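Local coordinates for GGDEF and EAL domain-containing protein (Vibrio cholerae O1 str. 2010EL-1786, PDB 6PWK) that probably acts as a LapD-type receptor for c-di-GMP in the signalling that controls large adhesins, cell adhesion and biofilm formation, at residues V112-I117 against E167-F172; N197-F202 against F223-V228; F349-V354 against L383-I388. One frame throughout, in Å; residues are numbered along the deposited sequence.

Interaction 1: residues V112-I117 against E167-F172; sequences VAESII and ELNYGF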
loop_
_atom_site.group_PDB
_atom_site.type_symbol
_atom_site.label_atom_id
_atom_site.label_comp_id
_atom_site.label_asym_id
_atom_site.label_seq_id
_atom_site.Cartn_x
_atom_site.Cartn_y
_atom_site.Cartn_z
ATOM N N VAL A 112 -9.393 34.708 -2.712
ATOM C CA VAL A 112 -10.155 33.469 -2.601
ATOM C C VAL A 112 -9.289 32.365 -2.006
ATOM O O VAL A 112 -9.725 31.626 -1.115
ATOM C CB VAL A 112 -10.724 33.068 -3.976
ATOM C CG1 VAL A 112 -11.399 31.712 -3.896
ATOM C CG2 VAL A 112 -11.696 34.127 -4.473
ATOM N N ALA A 113 -8.044 32.246 -2.476
ATOM C CA ALA A 113 -7.135 31.251 -1.919
ATOM C C ALA A 113 -6.786 31.570 -0.471
ATOM O O ALA A 113 -6.648 30.659 0.355
ATOM C CB ALA A 113 -5.867 31.162 -2.769
ATOM N N GLU A 114 -6.637 32.855 -0.143
ATOM C CA GLU A 114 -6.396 33.235 1.245
ATOM C C GLU A 114 -7.594 32.888 2.119
ATOM O O GLU A 114 -7.432 32.443 3.261
ATOM C CB GLU A 114 -6.083 34.728 1.336
ATOM C CG GLU A 114 -4.986 35.072 2.325
ATOM C CD GLU A 114 -3.608 34.707 1.810
ATOM O OE1 GLU A 114 -3.256 35.143 0.694
ATOM O OE2 GLU A 114 -2.879 33.977 2.515
ATOM N N SER A 115 -8.807 33.080 1.593
ATOM C CA SER A 115 -10.004 32.749 2.356
ATOM C C SER A 115 -10.175 31.245 2.512
ATOM O O SER A 115 -10.725 30.791 3.521
ATOM C CB SER A 115 -11.238 33.354 1.688
ATOM O OG SER A 115 -11.412 32.831 0.383
ATOM N N ILE A 116 -9.717 30.462 1.532
ATOM C CA ILE A 116 -9.798 29.006 1.644
ATOM C C ILE A 116 -8.991 28.523 2.842
ATOM O O ILE A 116 -9.486 27.764 3.681
ATOM C CB ILE A 116 -9.324 28.333 0.344
ATOM C CG1 ILE A 116 -10.328 28.563 -0.785
ATOM C CG2 ILE A 116 -9.114 26.843 0.560
ATOM C CD1 ILE A 116 -9.854 28.062 -2.123
ATOM N N ILE A 117 -7.740 28.975 2.947
ATOM C CA ILE A 117 -6.844 28.473 3.986
ATOM C C ILE A 117 -7.353 28.858 5.369
ATOM O O ILE A 117 -7.417 28.022 6.278
ATOM C CB ILE A 117 -5.415 28.986 3.744
ATOM C CG1 ILE A 117 -4.906 28.490 2.392
ATOM C CG2 ILE A 117 -4.492 28.542 4.868
ATOM C CD1 ILE A 117 -3.845 29.368 1.791
ATOM N N GLU A 167 6.347 27.592 4.036
ATOM C CA GLU A 167 6.207 28.974 4.481
ATOM C C GLU A 167 5.248 29.757 3.597
ATOM O O GLU A 167 4.769 30.820 4.008
ATOM C CB GLU A 167 7.568 29.673 4.519
ATOM C CG GLU A 167 8.180 29.963 3.158
ATOM C CD GLU A 167 8.942 28.781 2.592
ATOM O OE1 GLU A 167 8.746 27.649 3.081
ATOM O OE2 GLU A 167 9.744 28.986 1.657
ATOM N N LEU A 168 4.962 29.260 2.398
ATOM C CA LEU A 168 3.950 29.860 1.544
ATOM C C LEU A 168 2.570 29.370 1.958
ATOM O O LEU A 168 2.373 28.182 2.229
ATOM C CB LEU A 168 4.201 29.507 0.078
ATOM C CG LEU A 168 5.559 29.854 -0.535
ATOM C CD1 LEU A 168 5.622 29.369 -1.976
ATOM C CD2 LEU A 168 5.817 31.348 -0.459
ATOM N N ASN A 169 1.611 30.297 2.016
ATOM C CA ASN A 169 0.229 29.890 2.238
ATOM C C ASN A 169 -0.272 29.015 1.097
ATOM O O ASN A 169 -1.043 28.076 1.324
ATOM C CB ASN A 169 -0.666 31.117 2.403
ATOM C CG ASN A 169 -0.365 31.893 3.667
ATOM O OD1 ASN A 169 -0.907 31.599 4.733
ATOM N ND2 ASN A 169 0.501 32.894 3.557
ATOM N N TYR A 170 0.177 29.288 -0.124
ATOM C CA TYR A 170 -0.254 28.537 -1.293
ATOM C C TYR A 170 0.811 28.660 -2.379
ATOM O O TYR A 170 1.622 29.597 -2.366
ATOM C CB TYR A 170 -1.608 29.032 -1.809
ATOM C CG TYR A 170 -1.645 30.522 -2.057
ATOM C CD1 TYR A 170 -1.963 31.407 -1.037
ATOM C CD2 TYR A 170 -1.347 31.047 -3.309
ATOM C CE1 TYR A 170 -1.988 32.767 -1.253
ATOM C CE2 TYR A 170 -1.371 32.408 -3.537
ATOM C CZ TYR A 170 -1.692 33.262 -2.503
ATOM O OH TYR A 170 -1.718 34.619 -2.713
ATOM N N GLY A 171 0.799 27.721 -3.302
ATOM C CA GLY A 171 1.673 27.748 -4.456
ATOM C C GLY A 171 0.955 28.329 -5.659
ATOM O O GLY A 171 -0.083 27.816 -6.080
ATOM N N PHE A 172 1.517 29.403 -6.205
ATOM C CA PHE A 172 0.923 30.133 -7.319
ATOM C C PHE A 172 1.794 29.980 -8.557
ATOM O O PHE A 172 2.991 30.280 -8.520
ATOM C CB PHE A 172 0.752 31.614 -6.974
ATOM C CG PHE A 172 -0.060 32.390 -7.982
ATOM C CD1 PHE A 172 0.513 32.846 -9.161
ATOM C CD2 PHE A 172 -1.393 32.678 -7.740
ATOM C CE1 PHE A 172 -0.234 33.558 -10.080
ATOM C CE2 PHE A 172 -2.143 33.389 -8.655
ATOM C CZ PHE A 172 -1.563 33.830 -9.826
#
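Helix-on-strand packing at the margin of the GGDEF domain brings Ala113, Glu114 and Ile117 against Asn169 and Tyr170. The three helical residues share one side of helix 106-118, while Asn169 and Tyr170 lead into strand 171-174, an outermost strand of the domain's five-stranded mixed sheet. No hydrogen bond joins the segments, so the contact rests on the tyrosine ring and its surroundings. Ala113 CB sits squarely over one face in a CH-pi contact, 4.3 Å from the centroid of the Tyr170 ring and only 10° off its normal. Tyr170 CG lies between its own backbone N and carbonyl carbon (chi1 53°). At the rim of the same ring, Ile117 CD1 comes to 4.0 Å from Tyr170 CD1, near the ring plane. Glu114 reaches the rim too: its chain bends at chi2, and OE1 stands 3.3 Å from Tyr170 CE1, with the carboxylate plane turned 58° from the ring. The other carboxylate oxygen turns to Asn169, where Glu114 OE2 is 3.5 Å from Asn169 CG, and the two side chains cross at about a right angle. That is contact between polar groups without a bond. Around the pair, Ala113 and Ile117 also touch Leu137, and Tyr170 touches Val139, both on the adjoining strand 136-142. Gly171 forms backbone hydrogen bonds with Leu137 and Val139, which fix the strand directly beyond the tyrosine. The helix thus bridges the last two strands of the sheet at a largely surface position. The methyl at the end of Ile117 also meets both backbone and side chain of Asn169: Ile117 CD1 is 3.7 Å from Asn169 CB and lies close to the carbonyl oxygen Asn169 O.

Interaction 2: residues N197-F202 against F223-V228; sequences NDWFTF and FEKDGV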
loop_
_atom_site.group_PDB
_atom_site.type_symbol
_atom_site.label_atom_id
_atom_site.label_comp_id
_atom_site.label_asym_id
_atom_site.label_seq_id
_atom_site.Cartn_x
_atom_site.Cartn_y
_atom_site.Cartn_z
ATOM N N ASN A 197 21.883 9.539 -18.847
ATOM C CA ASN A 197 22.887 10.328 -19.547
ATOM C C ASN A 197 23.848 11.045 -18.609
ATOM O O ASN A 197 24.706 11.799 -19.083
ATOM C CB ASN A 197 22.206 11.350 -20.464
ATOM C CG ASN A 197 21.288 10.699 -21.481
ATOM O OD1 ASN A 197 21.683 10.445 -22.619
ATOM N ND2 ASN A 197 20.053 10.428 -21.075
ATOM N N ASP A 198 23.728 10.832 -17.298
ATOM C CA ASP A 198 24.610 11.450 -16.307
ATOM C C ASP A 198 24.611 12.974 -16.439
ATOM O O ASP A 198 25.659 13.621 -16.482
ATOM C CB ASP A 198 26.027 10.882 -16.409
ATOM C CG ASP A 198 26.109 9.434 -15.964
ATOM O OD1 ASP A 198 25.952 9.172 -14.753
ATOM O OD2 ASP A 198 26.316 8.557 -16.829
ATOM N N TRP A 199 23.411 13.545 -16.504
ATOM C CA TRP A 199 23.229 14.988 -16.534
ATOM C C TRP A 199 23.236 15.611 -15.146
ATOM O O TRP A 199 22.950 16.806 -15.020
ATOM C CB TRP A 199 21.915 15.341 -17.237
ATOM C CG TRP A 199 21.914 15.067 -18.706
ATOM C CD1 TRP A 199 23.004 14.921 -19.515
ATOM C CD2 TRP A 199 20.766 14.897 -19.544
ATOM N NE1 TRP A 199 22.603 14.677 -20.807
ATOM C CE2 TRP A 199 21.233 14.656 -20.850
ATOM C CE3 TRP A 199 19.387 14.925 -19.315
ATOM C CZ2 TRP A 199 20.373 14.444 -21.924
ATOM C CZ3 TRP A 199 18.534 14.714 -20.381
ATOM C CH2 TRP A 199 19.028 14.479 -21.669
ATOM N N PHE A 200 23.558 14.838 -14.115
ATOM C CA PHE A 200 23.417 15.306 -12.745
ATOM C C PHE A 200 24.611 16.146 -12.314
ATOM O O PHE A 200 25.755 15.871 -12.685
ATOM C CB PHE A 200 23.246 14.120 -11.794
ATOM C CG PHE A 200 21.824 13.667 -11.647
ATOM C CD1 PHE A 200 21.224 12.885 -12.621
ATOM C CD2 PHE A 200 21.084 14.024 -10.534
ATOM C CE1 PHE A 200 19.913 12.472 -12.485
ATOM C CE2 PHE A 200 19.774 13.614 -10.393
ATOM C CZ PHE A 200 19.188 12.836 -11.369
ATOM N N THR A 201 24.328 17.181 -11.527
ATOM C CA THR A 201 25.336 17.983 -10.853
ATOM C C THR A 201 25.081 17.923 -9.353
ATOM O O THR A 201 23.948 17.712 -8.911
ATOM C CB THR A 201 25.316 19.441 -11.330
ATOM O OG1 THR A 201 24.052 20.032 -11.007
ATOM C CG2 THR A 201 25.534 19.514 -12.835
ATOM N N PHE A 202 26.141 18.109 -8.568
ATOM C CA PHE A 202 26.057 17.953 -7.124
ATOM C C PHE A 202 26.706 19.134 -6.420
ATOM O O PHE A 202 27.740 19.644 -6.860
ATOM C CB PHE A 202 26.717 16.649 -6.668
ATOM C CG PHE A 202 26.075 15.419 -7.241
ATOM C CD1 PHE A 202 24.974 14.850 -6.626
ATOM C CD2 PHE A 202 26.568 14.840 -8.396
ATOM C CE1 PHE A 202 24.379 13.723 -7.150
ATOM C CE2 PHE A 202 25.977 13.711 -8.927
ATOM C CZ PHE A 202 24.881 13.152 -8.302
ATOM N N PHE A 223 20.060 18.399 -11.995
ATOM C CA PHE A 223 20.482 17.988 -13.326
ATOM C C PHE A 223 20.079 19.059 -14.327
ATOM O O PHE A 223 19.215 19.898 -14.058
ATOM C CB PHE A 223 19.897 16.624 -13.721
ATOM C CG PHE A 223 18.410 16.633 -13.936
ATOM C CD1 PHE A 223 17.877 16.888 -15.191
ATOM C CD2 PHE A 223 17.545 16.368 -12.888
ATOM C CE1 PHE A 223 16.510 16.888 -15.392
ATOM C CE2 PHE A 223 16.176 16.367 -13.084
ATOM C CZ PHE A 223 15.659 16.628 -14.338
ATOM N N GLU A 224 20.717 19.016 -15.494
ATOM C CA GLU A 224 20.511 20.019 -16.528
ATOM C C GLU A 224 20.286 19.338 -17.871
ATOM O O GLU A 224 21.011 18.406 -18.231
ATOM C CB GLU A 224 21.703 20.981 -16.602
ATOM C CG GLU A 224 21.885 21.806 -15.337
ATOM C CD GLU A 224 23.019 22.806 -15.431
ATOM O OE1 GLU A 224 23.460 23.298 -14.372
ATOM O OE2 GLU A 224 23.467 23.102 -16.557
ATOM N N LYS A 225 19.273 19.805 -18.600
ATOM C CA LYS A 225 18.979 19.336 -19.948
ATOM C C LYS A 225 18.763 20.546 -20.844
ATOM O O LYS A 225 17.912 21.391 -20.549
ATOM C CB LYS A 225 17.748 18.429 -19.973
ATOM C CG LYS A 225 17.411 17.902 -21.359
ATOM C CD LYS A 225 16.022 17.293 -21.405
ATOM C CE LYS A 225 15.795 16.529 -22.698
ATOM N NZ LYS A 225 14.420 15.964 -22.771
ATOM N N ASP A 226 19.531 20.622 -21.931
ATOM C CA ASP A 226 19.432 21.711 -22.904
ATOM C C ASP A 226 19.564 23.076 -22.228
ATOM O O ASP A 226 18.771 23.992 -22.454
ATOM C CB ASP A 226 18.127 21.617 -23.698
ATOM C CG ASP A 226 18.052 20.366 -24.553
ATOM O OD1 ASP A 226 19.095 19.956 -25.106
ATOM O OD2 ASP A 226 16.949 19.792 -24.672
ATOM N N GLY A 227 20.586 23.203 -21.382
ATOM C CA GLY A 227 20.871 24.452 -20.706
ATOM C C GLY A 227 19.894 24.852 -19.623
ATOM O O GLY A 227 20.040 25.943 -19.058
ATOM N N VAL A 228 18.905 24.018 -19.310
ATOM C CA VAL A 228 17.922 24.302 -18.271
ATOM C C VAL A 228 18.244 23.446 -17.055
ATOM O O VAL A 228 18.437 22.231 -17.180
ATOM C CB VAL A 228 16.488 24.037 -18.762
ATOM C CG1 VAL A 228 15.490 24.336 -17.657
ATOM C CG2 VAL A 228 16.187 24.863 -20.001
#
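At the open end of the antiparallel hairpin formed by strands 200-209 and 214-225 of the EAL domain, Trp199 and Phe200 pack against Phe223 and Lys225. Phe200 and Phe223 face each other as a non-hydrogen-bonded pair, with CA atoms 4.0 Å apart and both side chains on the same face of the sheet. Their rings meet obliquely, centroids 5.5 Å apart and planes at 44°. The closer fit is by a methylene: Phe223 CB lies over the centre of the Phe200 ring, 4.1 Å from its centroid. Phe223 CG takes the place between backbone N and carbonyl carbon (chi1 68°). Beyond this pair the Phe223 ring stacks on Tyr230 and also meets Phe235. Phe200 in turn meets Tyr251, and its side chain lies about 7 Å from a bound c-di-GMP. Across the two segments one backbone hydrogen bond forms, from Glu224 N to Trp199 O at 3.2 Å, with the donor tilted 29° from the carbonyl plane. Trp199 follows Asp198, the first non-helical residue of the Schellman motif after helix 184-197, while a type I' turn from Lys225 to Val228 leads into the next strand. The indole crosses the extended aliphatic chain of Lys225, whose amino group goes on to a salt bridge with Glu193 of that helix. The six-membered ring of the indole makes the nearest approach, Trp199 CZ3 to Lys225 CG at 3.5 Å.

Interaction 3: residues F349-V354 against L383-I388; sequences FRPKYV and LGITTI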
loop_
_atom_site.group_PDB
_atom_site.type_symbol
_atom_site.label_atom_id
_atom_site.label_comp_id
_atom_site.label_asym_id
_atom_site.label_seq_id
_atom_site.Cartn_x
_atom_site.Cartn_y
_atom_site.Cartn_z
ATOM N N PHE A 349 14.669 6.088 18.491
ATOM C CA PHE A 349 15.579 5.936 17.363
ATOM C C PHE A 349 17.003 6.390 17.665
ATOM O O PHE A 349 17.949 5.821 17.109
ATOM C CB PHE A 349 15.047 6.705 16.150
ATOM C CG PHE A 349 13.897 6.027 15.460
ATOM C CD1 PHE A 349 12.599 6.189 15.919
ATOM C CD2 PHE A 349 14.113 5.229 14.349
ATOM C CE1 PHE A 349 11.540 5.566 15.284
ATOM C CE2 PHE A 349 13.058 4.604 13.708
ATOM C CZ PHE A 349 11.770 4.772 14.177
ATOM N N ARG A 350 17.179 7.393 18.526
ATOM C CA ARG A 350 18.491 7.932 18.865
ATOM C C ARG A 350 19.282 8.316 17.615
ATOM O O ARG A 350 20.304 7.699 17.312
ATOM C CB ARG A 350 19.298 6.928 19.689
ATOM C CG ARG A 350 18.733 6.606 21.062
ATOM C CD ARG A 350 19.100 7.670 22.074
ATOM N NE ARG A 350 19.115 7.132 23.432
ATOM C CZ ARG A 350 18.035 6.996 24.191
ATOM N NH1 ARG A 350 16.846 7.357 23.729
ATOM N NH2 ARG A 350 18.141 6.499 25.417
ATOM N N PRO A 351 18.851 9.332 16.868
ATOM C CA PRO A 351 19.600 9.732 15.671
ATOM C C PRO A 351 20.941 10.338 16.044
ATOM O O PRO A 351 21.145 10.849 17.148
ATOM C CB PRO A 351 18.686 10.760 15.005
ATOM C CG PRO A 351 17.885 11.328 16.122
ATOM C CD PRO A 351 17.673 10.197 17.093
ATOM N N LYS A 352 21.873 10.271 15.090
ATOM C CA LYS A 352 23.189 10.866 15.308
ATOM C C LYS A 352 23.095 12.382 15.415
ATOM O O LYS A 352 23.825 13.002 16.197
ATOM C CB LYS A 352 24.143 10.467 14.181
ATOM C CG LYS A 352 25.572 10.955 14.370
ATOM C CD LYS A 352 26.470 10.486 13.235
ATOM C CE LYS A 352 27.934 10.755 13.542
ATOM N NZ LYS A 352 28.835 10.186 12.502
ATOM N N TYR A 353 22.199 12.992 14.645
ATOM C CA TYR A 353 22.019 14.435 14.673
ATOM C C TYR A 353 20.563 14.763 14.381
ATOM O O TYR A 353 19.781 13.908 13.959
ATOM C CB TYR A 353 22.937 15.138 13.669
ATOM C CG TYR A 353 22.649 14.793 12.226
ATOM C CD1 TYR A 353 21.749 15.541 11.477
ATOM C CD2 TYR A 353 23.281 13.721 11.610
ATOM C CE1 TYR A 353 21.482 15.230 10.157
ATOM C CE2 TYR A 353 23.022 13.403 10.289
ATOM C CZ TYR A 353 22.123 14.161 9.568
ATOM O OH TYR A 353 21.863 13.848 8.253
ATOM N N VAL A 354 20.211 16.023 14.609
ATOM C CA VAL A 354 18.915 16.566 14.222
ATOM C C VAL A 354 19.162 17.891 13.515
ATOM O O VAL A 354 19.782 18.798 14.083
ATOM C CB VAL A 354 17.970 16.745 15.425
ATOM C CG1 VAL A 354 17.452 15.395 15.895
ATOM C CG2 VAL A 354 18.671 17.462 16.572
ATOM N N LEU A 383 20.071 13.978 25.256
ATOM C CA LEU A 383 20.324 12.631 24.766
ATOM C C LEU A 383 21.664 12.507 24.051
ATOM O O LEU A 383 21.963 11.436 23.515
ATOM C CB LEU A 383 19.196 12.193 23.827
ATOM C CG LEU A 383 17.881 11.805 24.504
ATOM C CD1 LEU A 383 16.713 11.974 23.549
ATOM C CD2 LEU A 383 17.957 10.374 25.007
ATOM N N GLY A 384 22.469 13.565 24.035
ATOM C CA GLY A 384 23.751 13.521 23.354
ATOM C C GLY A 384 23.650 13.555 21.848
ATOM O O GLY A 384 24.493 12.968 21.162
ATOM N N ILE A 385 22.639 14.231 21.311
ATOM C CA ILE A 385 22.390 14.288 19.876
ATOM C C ILE A 385 22.761 15.675 19.373
ATOM O O ILE A 385 22.321 16.687 19.931
ATOM C CB ILE A 385 20.926 13.951 19.552
ATOM C CG1 ILE A 385 20.626 12.510 19.966
ATOM C CG2 ILE A 385 20.632 14.170 18.077
ATOM C CD1 ILE A 385 19.184 12.126 19.826
ATOM N N THR A 386 23.572 15.718 18.318
ATOM C CA THR A 386 24.012 16.985 17.752
ATOM C C THR A 386 22.843 17.699 17.082
ATOM O O THR A 386 22.094 17.094 16.310
ATOM C CB THR A 386 25.135 16.746 16.743
ATOM O OG1 THR A 386 26.207 16.035 17.374
ATOM C CG2 THR A 386 25.656 18.064 16.201
ATOM N N THR A 387 22.683 18.985 17.380
ATOM C CA THR A 387 21.665 19.807 16.743
ATOM C C THR A 387 22.301 20.663 15.657
ATOM O O THR A 387 23.385 21.223 15.845
ATOM C CB THR A 387 20.957 20.708 17.757
ATOM O OG1 THR A 387 21.900 21.624 18.324
ATOM C CG2 THR A 387 20.331 19.873 18.861
ATOM N N ILE A 388 21.618 20.762 14.520
ATOM C CA ILE A 388 22.109 21.503 13.365
ATOM C C ILE A 388 21.025 22.479 12.930
ATOM O O ILE A 388 19.904 22.064 12.613
ATOM C CB ILE A 388 22.491 20.571 12.203
ATOM C CG1 ILE A 388 23.527 19.539 12.658
ATOM C CG2 ILE A 388 23.000 21.378 11.017
ATOM C CD1 ILE A 388 23.943 18.567 11.575
HETATM O O HOH W 1 25.800 12.478 18.954
#
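Ile385 holds CG1 anti to its own carbonyl carbon (chi1 -64°) and CD1 anti to CA (chi2 174°), which lays the branch across Pro351; CG2, beside the carbonyl carbon, also meets Pro351 O and reaches Tyr353 and Val354. Ile385 CD1 meets Pro351 CD at 3.7 Å, and Ile385 CG2 is 4.0 Å from Val354 CG1, the two side chains crossing at about a right angle. These contacts lead into a parallel strand pair, 353-356 beside 386-389, the two strands of a beta-alpha-beta unit connected through helix 367-382 in the barrel-like EAL domain. Val354 N donates to Thr386 O at 2.8 Å, nearly in line with the carbonyl, and Ile388 N donates to Val354 O at 2.7 Å. The bond at the strand entrance, from Thr386 N to Lys352 O, is weak. Beside it a water donates to Gly384 O at 2.6 Å and weakly to Lys352 O. Tyr353 and Thr386 project to one face of the sheet, where Ile388 CD1 also reaches Tyr353 CD1, 3.7 Å away; Val354 and Thr387 project to the other and touch through CG2 atoms. Before the strands begin, Leu383 CD2 rests over the centre of the Arg350 guanidinium, 3.5 Å from Arg350 CZ, while Arg350 NH1 bonds to Asn347. Tyr353 OH is hydrogen-bonded to Glu304, a magnesium ligand, so this strand contributes a second-shell residue to the metal site. The chemistry implies a division of labour: two short backbone bonds set the parallel register, while Val354, Ile385 and Thr387 pack toward Ala380 of the crossover helix and Ile388 against Tyr353, consistent with a firmly placed Tyr353 OH beside Glu304.

How the interactions relate
Interaction 1 lies in the GGDEF domain, whereas interactions 2 and 3 reach one and the same sheet in the EAL domain, at places whose centres are 34 Å apart. Interaction 3 is the buried one, interaction 2 partly buried, and interaction 1 a surface contact. Backbone bonding follows this order: two bonds and a weak third between parallel strands in interaction 3, a single one across the antiparallel hairpin in interaction 2, none between helix and strand in interaction 1. Aromatic rings carry the first two, while branched aliphatic side chains dominate the third. Interactions 2 and 3 both come near the bound c-di-GMP, interaction 3 also near the magnesium; none of the three touches another.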